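Local coordinates for protein VP35 (Myotis lucifugus, PDB 6DKU) that is a VP35-like product of a bat genome, related to the filoviral polymerase cofactor, whose interferon inhibitory domain probably antagonises innate immune signalling, at residues D43-E54 and A64-F75; P9-T17 and E29-V37. The protein carries 1 engineered substitution. All coordinates share one frame; numbering follows the deposited sequence.

Contact 1: residues D43-E54 and A64-F75; sequences DLQVAMDHFNRE and AIISITQRCEYF
The carboxylate oxygen OE2 of E54 is gripped by two side chains of the facing helix: S67 OG donates a hydrogen bond to it at 2.6 Å, and R71 NH1 forms a salt bridge with it at 2.7 Å. Both helices belong to the helical subdomain of the VP35 interferon inhibitory domain, and the axes of these short segments run at 126° to each other, 8.8 Å apart at closest approach. S67 OG lies on the anti side of E54 OE2, 32° out of the carboxylate plane, while the guanidinium plane stands 81° to that of the carboxylate. H50 NE2 also lies by S67 OG, at a modelled distance too short to be taken literally. H50 is a knob in the hole made by A64, S67, I68 and R71; its CG lies anti to the backbone N, which carries the ring out toward the second helix. I68 CG1 approaches CD2 of that ring, and C72 SG lies oblique to it, 4.1 Å from the centroid of the H50 ring.

The remaining contact is largely apolar. F51 CD1 rests against A64 CB at 3.5 Å, and the F51 and I65 side chains lie side by side, pointing the same way. A47 CB touches both I68 CG2 and F75 CE2, the latter at 3.7 Å. Where the second chain turns into helix 73-76, the D43 and Y74 side chains cross at about a right angle, although D43 OD2 has its salt bridge with R39 and Y74 OH probably hydrogen-bonds to V37 O. The backbone oxygen D43 O meets the edge of the F75 ring, 3.5 Å from CE2.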
loop_
_atom_site.group_PDB
_atom_site.type_symbol
_atom_site.label_atom_id
_atom_site.label_comp_id
_atom_site.label_asym_id
_atom_site.label_seq_id
_atom_site.Cartn_x
_atom_site.Cartn_y
_atom_site.Cartn_z
ATOM N N ASP A 43 -3.202 -14.162 3.335
ATOM C CA ASP A 43 -3.650 -12.817 2.978
ATOM C C ASP A 43 -3.003 -12.349 1.677
ATOM O O ASP A 43 -3.671 -11.760 0.816
ATOM C CB ASP A 43 -3.343 -11.834 4.108
ATOM C CG ASP A 43 -4.097 -12.150 5.379
ATOM O OD1 ASP A 43 -5.129 -12.851 5.316
ATOM O OD2 ASP A 43 -3.653 -11.692 6.450
ATOM N N LEU A 44 -1.702 -12.609 1.517
ATOM C CA LEU A 44 -1.030 -12.250 0.274
ATOM C C LEU A 44 -1.666 -12.937 -0.930
ATOM O O LEU A 44 -1.812 -12.318 -1.986
ATOM C CB LEU A 44 0.465 -12.565 0.355
ATOM C CG LEU A 44 1.328 -11.735 1.310
ATOM C CD1 LEU A 44 2.759 -12.222 1.275
ATOM C CD2 LEU A 44 1.273 -10.274 0.924
ATOM N N GLN A 45 -2.070 -14.202 -0.803
ATOM C CA GLN A 45 -2.649 -14.830 -1.989
ATOM C C GLN A 45 -4.114 -14.427 -2.186
ATOM O O GLN A 45 -4.627 -14.484 -3.309
ATOM C CB GLN A 45 -2.449 -16.342 -1.944
ATOM C CG GLN A 45 -3.002 -17.059 -3.160
ATOM C CD GLN A 45 -1.969 -17.140 -4.270
ATOM O OE1 GLN A 45 -0.846 -17.590 -4.051
ATOM N NE2 GLN A 45 -2.330 -16.641 -5.459
ATOM N N VAL A 46 -4.788 -13.967 -1.135
ATOM C CA VAL A 46 -6.074 -13.319 -1.337
ATOM C C VAL A 46 -5.884 -12.050 -2.167
ATOM O O VAL A 46 -6.524 -11.863 -3.212
ATOM C CB VAL A 46 -6.747 -13.039 0.019
ATOM C CG1 VAL A 46 -7.903 -12.068 -0.168
ATOM C CG2 VAL A 46 -7.221 -14.336 0.655
ATOM N N ALA A 47 -4.981 -11.173 -1.723
ATOM C CA ALA A 47 -4.719 -9.940 -2.450
ATOM C C ALA A 47 -4.282 -10.220 -3.884
ATOM O O ALA A 47 -4.713 -9.535 -4.821
ATOM C CB ALA A 47 -3.663 -9.129 -1.703
ATOM N N MET A 48 -3.437 -11.234 -4.076
ATOM C CA MET A 48 -2.921 -11.546 -5.402
ATOM C C MET A 48 -4.012 -12.116 -6.299
ATOM O O MET A 48 -4.124 -11.747 -7.475
ATOM C CB MET A 48 -1.764 -12.529 -5.284
ATOM C CG MET A 48 -1.291 -13.073 -6.609
ATOM S SD MET A 48 -0.060 -11.989 -7.343
ATOM C CE MET A 48 1.193 -11.988 -6.061
ATOM N N ASP A 49 -4.818 -13.033 -5.766
ATOM C CA ASP A 49 -5.924 -13.581 -6.541
ATOM C C ASP A 49 -6.882 -12.480 -6.977
ATOM O O ASP A 49 -7.353 -12.476 -8.121
ATOM C CB ASP A 49 -6.655 -14.646 -5.722
ATOM C CG ASP A 49 -5.862 -15.939 -5.596
ATOM O OD1 ASP A 49 -4.953 -16.169 -6.429
ATOM O OD2 ASP A 49 -6.154 -16.724 -4.661
ATOM N N HIS A 50 -7.168 -11.528 -6.084
ATOM C CA HIS A 50 -8.048 -10.419 -6.439
ATOM C C HIS A 50 -7.423 -9.534 -7.514
ATOM O O HIS A 50 -8.098 -9.130 -8.469
ATOM C CB HIS A 50 -8.382 -9.604 -5.189
ATOM C CG HIS A 50 -9.221 -8.394 -5.460
ATOM N ND1 HIS A 50 -10.599 -8.417 -5.420
ATOM C CD2 HIS A 50 -8.875 -7.123 -5.778
ATOM C CE1 HIS A 50 -11.066 -7.213 -5.697
ATOM N NE2 HIS A 50 -10.041 -6.410 -5.921
ATOM N N PHE A 51 -6.134 -9.218 -7.362
ATOM C CA PHE A 51 -5.406 -8.444 -8.362
ATOM C C PHE A 51 -5.496 -9.097 -9.738
ATOM O O PHE A 51 -5.849 -8.445 -10.731
ATOM C CB PHE A 51 -3.951 -8.307 -7.917
ATOM C CG PHE A 51 -3.069 -7.579 -8.890
ATOM C CD1 PHE A 51 -3.089 -6.195 -8.959
ATOM C CD2 PHE A 51 -2.191 -8.274 -9.705
ATOM C CE1 PHE A 51 -2.272 -5.519 -9.836
ATOM C CE2 PHE A 51 -1.365 -7.605 -10.586
ATOM C CZ PHE A 51 -1.406 -6.226 -10.652
ATOM N N ASN A 52 -5.188 -10.393 -9.812
ATOM C CA ASN A 52 -5.262 -11.088 -11.088
ATOM C C ASN A 52 -6.692 -11.163 -11.608
ATOM O O ASN A 52 -6.906 -11.151 -12.825
ATOM C CB ASN A 52 -4.661 -12.481 -10.951
ATOM C CG ASN A 52 -3.180 -12.440 -10.660
ATOM O OD1 ASN A 52 -2.462 -11.587 -11.174
ATOM N ND2 ASN A 52 -2.712 -13.367 -9.837
ATOM N N ARG A 53 -7.677 -11.249 -10.712
ATOM C CA ARG A 53 -9.072 -11.190 -11.140
ATOM C C ARG A 53 -9.357 -9.867 -11.835
ATOM O O ARG A 53 -9.946 -9.834 -12.923
ATOM C CB ARG A 53 -10.004 -11.375 -9.939
ATOM C CG ARG A 53 -10.446 -12.807 -9.676
ATOM C CD ARG A 53 -11.536 -12.864 -8.598
ATOM N NE ARG A 53 -11.070 -12.385 -7.292
ATOM C CZ ARG A 53 -10.584 -13.167 -6.330
ATOM N NH1 ARG A 53 -10.494 -14.481 -6.517
ATOM N NH2 ARG A 53 -10.183 -12.635 -5.178
ATOM N N GLU A 54 -8.924 -8.761 -11.224
ATOM C CA GLU A 54 -9.240 -7.449 -11.775
ATOM C C GLU A 54 -8.517 -7.216 -13.098
ATOM O O GLU A 54 -9.108 -6.670 -14.040
ATOM C CB GLU A 54 -8.917 -6.359 -10.752
ATOM C CG GLU A 54 -9.664 -6.508 -9.421
ATOM C CD GLU A 54 -11.164 -6.245 -9.539
ATOM O OE1 GLU A 54 -11.886 -7.102 -10.090
ATOM O OE2 GLU A 54 -11.626 -5.180 -9.083
ATOM N N ALA A 64 -6.555 -2.098 -10.126
ATOM C CA ALA A 64 -6.588 -3.358 -9.386
ATOM C C ALA A 64 -6.001 -3.197 -7.992
ATOM O O ALA A 64 -6.585 -3.670 -7.004
ATOM C CB ALA A 64 -5.834 -4.439 -10.161
ATOM N N ILE A 65 -4.845 -2.529 -7.897
ATOM C CA ILE A 65 -4.204 -2.287 -6.605
ATOM C C ILE A 65 -5.152 -1.552 -5.665
ATOM O O ILE A 65 -5.341 -1.957 -4.513
ATOM C CB ILE A 65 -2.890 -1.514 -6.801
ATOM C CG1 ILE A 65 -1.833 -2.413 -7.434
ATOM C CG2 ILE A 65 -2.399 -0.943 -5.488
ATOM C CD1 ILE A 65 -0.705 -1.622 -8.071
ATOM N N ILE A 66 -5.773 -0.465 -6.142
ATOM C CA ILE A 66 -6.751 0.229 -5.298
ATOM C C ILE A 66 -7.922 -0.693 -4.954
ATOM O O ILE A 66 -8.494 -0.634 -3.848
ATOM C CB ILE A 66 -7.216 1.522 -6.005
ATOM C CG1 ILE A 66 -6.121 2.596 -5.939
ATOM C CG2 ILE A 66 -8.505 2.040 -5.397
ATOM C CD1 ILE A 66 -6.447 3.872 -6.703
ATOM N N SER A 67 -8.268 -1.583 -5.880
ATOM C CA SER A 67 -9.416 -2.460 -5.718
ATOM C C SER A 67 -9.193 -3.452 -4.594
ATOM O O SER A 67 -10.164 -3.898 -3.975
ATOM C CB SER A 67 -9.702 -3.189 -7.034
ATOM O OG SER A 67 -10.642 -4.238 -6.866
ATOM N N ILE A 68 -7.936 -3.816 -4.314
ATOM C CA ILE A 68 -7.678 -4.668 -3.153
ATOM C C ILE A 68 -8.054 -3.939 -1.872
ATOM O O ILE A 68 -8.703 -4.506 -0.986
ATOM C CB ILE A 68 -6.213 -5.148 -3.116
ATOM C CG1 ILE A 68 -5.727 -5.704 -4.465
ATOM C CG2 ILE A 68 -6.006 -6.164 -2.002
ATOM C CD1 ILE A 68 -4.186 -5.819 -4.488
ATOM N N THR A 69 -7.641 -2.675 -1.752
ATOM C CA THR A 69 -8.016 -1.896 -0.572
ATOM C C THR A 69 -9.528 -1.714 -0.470
ATOM O O THR A 69 -10.062 -1.505 0.630
ATOM C CB THR A 69 -7.333 -0.528 -0.584
ATOM O OG1 THR A 69 -7.863 0.235 -1.667
ATOM C CG2 THR A 69 -5.839 -0.693 -0.771
ATOM N N GLN A 70 -10.238 -1.792 -1.592
ATOM C CA GLN A 70 -11.678 -1.563 -1.511
ATOM C C GLN A 70 -12.500 -2.837 -1.307
ATOM O O GLN A 70 -13.454 -2.834 -0.523
ATOM C CB GLN A 70 -12.158 -0.830 -2.766
ATOM C CG GLN A 70 -11.682 0.612 -2.823
ATOM C CD GLN A 70 -11.812 1.304 -1.486
ATOM O OE1 GLN A 70 -12.918 1.520 -0.995
ATOM N NE2 GLN A 70 -10.680 1.641 -0.882
ATOM N N ARG A 71 -12.150 -3.929 -1.981
ATOM C CA ARG A 71 -13.004 -5.107 -2.058
ATOM C C ARG A 71 -12.558 -6.276 -1.191
ATOM O O ARG A 71 -13.408 -7.046 -0.745
ATOM C CB ARG A 71 -13.110 -5.578 -3.512
ATOM C CG ARG A 71 -14.003 -4.709 -4.376
ATOM C CD ARG A 71 -14.687 -5.557 -5.427
ATOM N NE ARG A 71 -14.338 -5.125 -6.777
ATOM C CZ ARG A 71 -14.691 -5.774 -7.882
ATOM N NH1 ARG A 71 -14.334 -5.307 -9.074
ATOM N NH2 ARG A 71 -15.397 -6.895 -7.797
ATOM N N CYS A 72 -11.260 -6.443 -0.947
ATOM C CA CYS A 72 -10.783 -7.493 -0.055
ATOM C C CYS A 72 -10.988 -7.042 1.383
ATOM O O CYS A 72 -10.394 -6.049 1.819
ATOM C CB CYS A 72 -9.316 -7.807 -0.330
ATOM S SG CYS A 72 -9.057 -8.759 -1.854
ATOM N N GLU A 73 -11.818 -7.784 2.122
ATOM C CA GLU A 73 -12.369 -7.270 3.371
ATOM C C GLU A 73 -11.305 -7.071 4.445
ATOM O O GLU A 73 -11.403 -6.125 5.237
ATOM C CB GLU A 73 -13.470 -8.199 3.880
ATOM C CG GLU A 73 -14.456 -7.511 4.807
ATOM C CD GLU A 73 -14.838 -6.113 4.328
ATOM O OE1 GLU A 73 -15.233 -5.953 3.149
ATOM O OE2 GLU A 73 -14.731 -5.168 5.136
ATOM N N TYR A 74 -10.287 -7.933 4.497
ATOM C CA TYR A 74 -9.250 -7.756 5.507
ATOM C C TYR A 74 -8.479 -6.459 5.278
ATOM O O TYR A 74 -8.470 -5.567 6.134
ATOM C CB TYR A 74 -8.294 -8.946 5.524
ATOM C CG TYR A 74 -7.111 -8.664 6.413
ATOM C CD1 TYR A 74 -7.274 -8.488 7.783
ATOM C CD2 TYR A 74 -5.845 -8.495 5.877
ATOM C CE1 TYR A 74 -6.192 -8.202 8.602
ATOM C CE2 TYR A 74 -4.762 -8.207 6.680
ATOM C CZ TYR A 74 -4.937 -8.060 8.041
ATOM O OH TYR A 74 -3.844 -7.771 8.833
ATOM N N PHE A 75 -7.823 -6.334 4.117
ATOM C CA PHE A 75 -7.055 -5.128 3.819
ATOM C C PHE A 75 -7.920 -3.882 3.868
ATOM O O PHE A 75 -7.429 -2.801 4.210
ATOM C CB PHE A 75 -6.390 -5.247 2.451
ATOM C CG PHE A 75 -5.428 -6.382 2.361
ATOM C CD1 PHE A 75 -4.151 -6.262 2.879
ATOM C CD2 PHE A 75 -5.812 -7.585 1.787
ATOM C CE1 PHE A 75 -3.269 -7.311 2.805
ATOM C CE2 PHE A 75 -4.939 -8.640 1.711
ATOM C CZ PHE A 75 -3.661 -8.504 2.219
#

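Contact 2: residues P9-T17 and E29-V37; sequences PTEFVRVLT and ELVSAIAMV
V31 enters the facing helix as a knob, its side chain seated in a hole bounded by F12, V13, L16 and T17. This knobs-into-holes packing joins two helices of the helical subdomain of the VP35 interferon inhibitory domain; the axes of these short segments are 9.1 Å apart at closest approach and nearly antiparallel, at 155°. V31 CG1, anti to the backbone N (chi1 171°), reaches L16 CB at 3.7 Å and V13 CA at 3.8 Å. V31 CG2 touches L16 CB and T17 CG2 more loosely, at 4.1 Å from each. The T17 methyl closes one side of the hole, for T17 OG1 is turned back toward V13 O of its own helix.

One turn further along, at A35, the backbones come close: its CA lies 4.9 Å from that of P9, consistent with its small side chain, and its CB fits between P9 CB, F12 CD2 and V13 CG2. The outer end of the F12 ring, CZ, touches I34 CG2 at 3.7 Å, the two side chains crossing at about a right angle, and one ring face carries L16 CD1 from its own helix. Helix 41-56 also packs on F12, through L44 and A47. V13 CG2 bridges the two hollows, lying over S32 CA and against A35 CB. At the rim of the F12 ring, V31 O lies near the ring plane, 3.7 Å from CE2.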
loop_
_atom_site.group_PDB
_atom_site.type_symbol
_atom_site.label_atom_id
_atom_site.label_comp_id
_atom_site.label_asym_id
_atom_site.label_seq_id
_atom_site.Cartn_x
_atom_site.Cartn_y
_atom_site.Cartn_z
ATOM N N PRO A 9 6.069 -11.503 1.559
ATOM C CA PRO A 9 5.897 -10.094 1.147
ATOM C C PRO A 9 6.761 -9.662 -0.026
ATOM O O PRO A 9 6.260 -8.986 -0.930
ATOM C CB PRO A 9 6.250 -9.322 2.423
ATOM C CG PRO A 9 5.795 -10.240 3.522
ATOM C CD PRO A 9 6.052 -11.651 3.031
ATOM N N THR A 10 8.037 -10.060 -0.053
ATOM C CA THR A 10 8.956 -9.571 -1.080
ATOM C C THR A 10 8.513 -9.993 -2.476
ATOM O O THR A 10 8.455 -9.168 -3.399
ATOM C CB THR A 10 10.375 -10.073 -0.801
ATOM O OG1 THR A 10 10.736 -9.779 0.555
ATOM C CG2 THR A 10 11.364 -9.402 -1.739
ATOM N N GLU A 11 8.209 -11.281 -2.655
ATOM C CA GLU A 11 7.744 -11.744 -3.958
ATOM C C GLU A 11 6.415 -11.089 -4.343
ATOM O O GLU A 11 6.213 -10.730 -5.508
ATOM C CB GLU A 11 7.635 -13.269 -3.961
ATOM C CG GLU A 11 7.051 -13.861 -5.238
ATOM C CD GLU A 11 8.052 -13.952 -6.381
ATOM O OE1 GLU A 11 9.228 -13.556 -6.202
ATOM O OE2 GLU A 11 7.647 -14.419 -7.469
ATOM N N PHE A 12 5.505 -10.913 -3.377
ATOM C CA PHE A 12 4.258 -10.187 -3.629
ATOM C C PHE A 12 4.536 -8.803 -4.211
ATOM O O PHE A 12 3.973 -8.416 -5.245
ATOM C CB PHE A 12 3.450 -10.079 -2.325
ATOM C CG PHE A 12 2.153 -9.307 -2.459
ATOM C CD1 PHE A 12 0.980 -9.952 -2.838
ATOM C CD2 PHE A 12 2.103 -7.944 -2.195
ATOM C CE1 PHE A 12 -0.217 -9.249 -2.960
ATOM C CE2 PHE A 12 0.910 -7.232 -2.319
ATOM C CZ PHE A 12 -0.249 -7.886 -2.701
ATOM N N VAL A 13 5.427 -8.053 -3.559
ATOM C CA VAL A 13 5.776 -6.713 -4.022
ATOM C C VAL A 13 6.398 -6.767 -5.416
ATOM O O VAL A 13 6.098 -5.930 -6.275
ATOM C CB VAL A 13 6.710 -6.033 -2.999
ATOM C CG1 VAL A 13 7.553 -4.966 -3.656
ATOM C CG2 VAL A 13 5.906 -5.430 -1.865
ATOM N N ARG A 14 7.268 -7.751 -5.670
ATOM C CA ARG A 14 7.933 -7.817 -6.973
ATOM C C ARG A 14 6.939 -8.111 -8.092
ATOM O O ARG A 14 6.968 -7.473 -9.154
ATOM C CB ARG A 14 9.041 -8.871 -6.960
ATOM C CG ARG A 14 9.790 -8.943 -8.282
ATOM C CD ARG A 14 10.694 -10.158 -8.399
ATOM N NE ARG A 14 9.951 -11.419 -8.416
ATOM C CZ ARG A 14 9.154 -11.825 -9.404
ATOM N NH1 ARG A 14 8.976 -11.072 -10.484
ATOM N NH2 ARG A 14 8.530 -12.993 -9.315
ATOM N N VAL A 15 6.044 -9.080 -7.867
ATOM C CA VAL A 15 5.050 -9.430 -8.879
ATOM C C VAL A 15 4.159 -8.235 -9.174
ATOM O O VAL A 15 4.026 -7.811 -10.329
ATOM C CB VAL A 15 4.212 -10.638 -8.430
ATOM C CG1 VAL A 15 2.936 -10.727 -9.270
ATOM C CG2 VAL A 15 5.018 -11.917 -8.506
ATOM N N LEU A 16 3.532 -7.670 -8.136
ATOM C CA LEU A 16 2.566 -6.610 -8.406
ATOM C C LEU A 16 3.245 -5.369 -8.971
ATOM O O LEU A 16 2.730 -4.756 -9.912
ATOM C CB LEU A 16 1.759 -6.268 -7.156
ATOM C CG LEU A 16 0.433 -7.030 -7.063
ATOM C CD1 LEU A 16 0.645 -8.426 -6.488
ATOM C CD2 LEU A 16 -0.586 -6.254 -6.241
ATOM N N THR A 17 4.403 -4.984 -8.432
ATOM C CA THR A 17 5.030 -3.778 -8.973
ATOM C C THR A 17 5.622 -4.007 -10.356
ATOM O O THR A 17 5.924 -3.027 -11.044
ATOM C CB THR A 17 6.110 -3.236 -8.032
ATOM O OG1 THR A 17 7.016 -4.286 -7.682
ATOM C CG2 THR A 17 5.480 -2.673 -6.770
ATOM N N GLU A 29 4.105 2.162 -3.305
ATOM C CA GLU A 29 3.982 2.174 -1.858
ATOM C C GLU A 29 2.719 1.468 -1.393
ATOM O O GLU A 29 2.735 0.825 -0.343
ATOM C CB GLU A 29 4.006 3.608 -1.332
ATOM C CG GLU A 29 5.015 4.502 -2.016
ATOM C CD GLU A 29 6.447 4.206 -1.613
ATOM O OE1 GLU A 29 6.668 3.242 -0.842
ATOM O OE2 GLU A 29 7.352 4.945 -2.068
ATOM N N LEU A 30 1.621 1.570 -2.140
ATOM C CA LEU A 30 0.412 0.858 -1.739
ATOM C C LEU A 30 0.616 -0.646 -1.827
ATOM O O LEU A 30 0.165 -1.395 -0.951
ATOM C CB LEU A 30 -0.774 1.291 -2.598
ATOM C CG LEU A 30 -2.117 0.659 -2.230
ATOM C CD1 LEU A 30 -2.380 0.741 -0.731
ATOM C CD2 LEU A 30 -3.236 1.332 -2.995
ATOM N N VAL A 31 1.291 -1.105 -2.882
ATOM C CA VAL A 31 1.655 -2.518 -2.977
ATOM C C VAL A 31 2.467 -2.929 -1.754
ATOM O O VAL A 31 2.170 -3.931 -1.088
ATOM C CB VAL A 31 2.428 -2.779 -4.282
ATOM C CG1 VAL A 31 2.993 -4.186 -4.299
ATOM C CG2 VAL A 31 1.536 -2.527 -5.488
ATOM N N SER A 32 3.488 -2.132 -1.429
ATOM C CA SER A 32 4.339 -2.425 -0.281
ATOM C C SER A 32 3.547 -2.423 1.028
ATOM O O SER A 32 3.821 -3.226 1.926
ATOM C CB SER A 32 5.484 -1.412 -0.224
ATOM O OG SER A 32 6.451 -1.791 0.740
ATOM N N ALA A 33 2.564 -1.528 1.155
ATOM C CA ALA A 33 1.767 -1.461 2.376
ATOM C C ALA A 33 0.887 -2.690 2.513
ATOM O O ALA A 33 0.802 -3.288 3.595
ATOM C CB ALA A 33 0.914 -0.192 2.378
ATOM N N ILE A 34 0.235 -3.082 1.414
ATOM C CA ILE A 34 -0.553 -4.307 1.397
ATOM C C ILE A 34 0.300 -5.489 1.834
ATOM O O ILE A 34 -0.130 -6.311 2.653
ATOM C CB ILE A 34 -1.162 -4.525 -0.001
ATOM C CG1 ILE A 34 -2.180 -3.426 -0.312
ATOM C CG2 ILE A 34 -1.834 -5.883 -0.089
ATOM C CD1 ILE A 34 -2.774 -3.525 -1.693
ATOM N N ALA A 35 1.530 -5.583 1.317
ATOM C CA ALA A 35 2.390 -6.696 1.710
ATOM C C ALA A 35 2.774 -6.607 3.179
ATOM O O ALA A 35 2.783 -7.621 3.885
ATOM C CB ALA A 35 3.642 -6.739 0.841
ATOM N N MET A 36 3.096 -5.404 3.656
ATOM C CA MET A 36 3.526 -5.243 5.040
ATOM C C MET A 36 2.417 -5.612 6.014
ATOM O O MET A 36 2.684 -6.145 7.099
ATOM C CB MET A 36 3.967 -3.800 5.293
ATOM C CG MET A 36 5.315 -3.413 4.718
ATOM S SD MET A 36 5.446 -1.621 4.563
ATOM C CE MET A 36 5.416 -1.103 6.272
ATOM N N VAL A 37 1.161 -5.330 5.647
ATOM C CA VAL A 37 0.063 -5.385 6.615
ATOM C C VAL A 37 -0.595 -6.765 6.693
ATOM O O VAL A 37 -1.368 -7.027 7.632
ATOM C CB VAL A 37 -0.962 -4.282 6.272
ATOM C CG1 VAL A 37 -1.943 -4.762 5.215
ATOM C CG2 VAL A 37 -1.649 -3.757 7.525
#

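How the contacts relate
From the N terminus, helix 9-18 leads through a connection to helix 26-37, and contact 2 closes that loop. The chain then turns into helix 41-56, and contact 1 closes the second loop, through helix 61-71 and the short helix 73-76. The two are in series, neither nested nor crossed, with centres about 11 Å apart. They nevertheless share one interior: L44 CD1 packs on P9 N, I65 CG2 on L30 CD2, and F75 CE1 lies 3.3 Å from I34 O. Helix 26-37, a partner in contact 2, thus also packs against I65 and F75 of contact 1, and all these helices form one bundle.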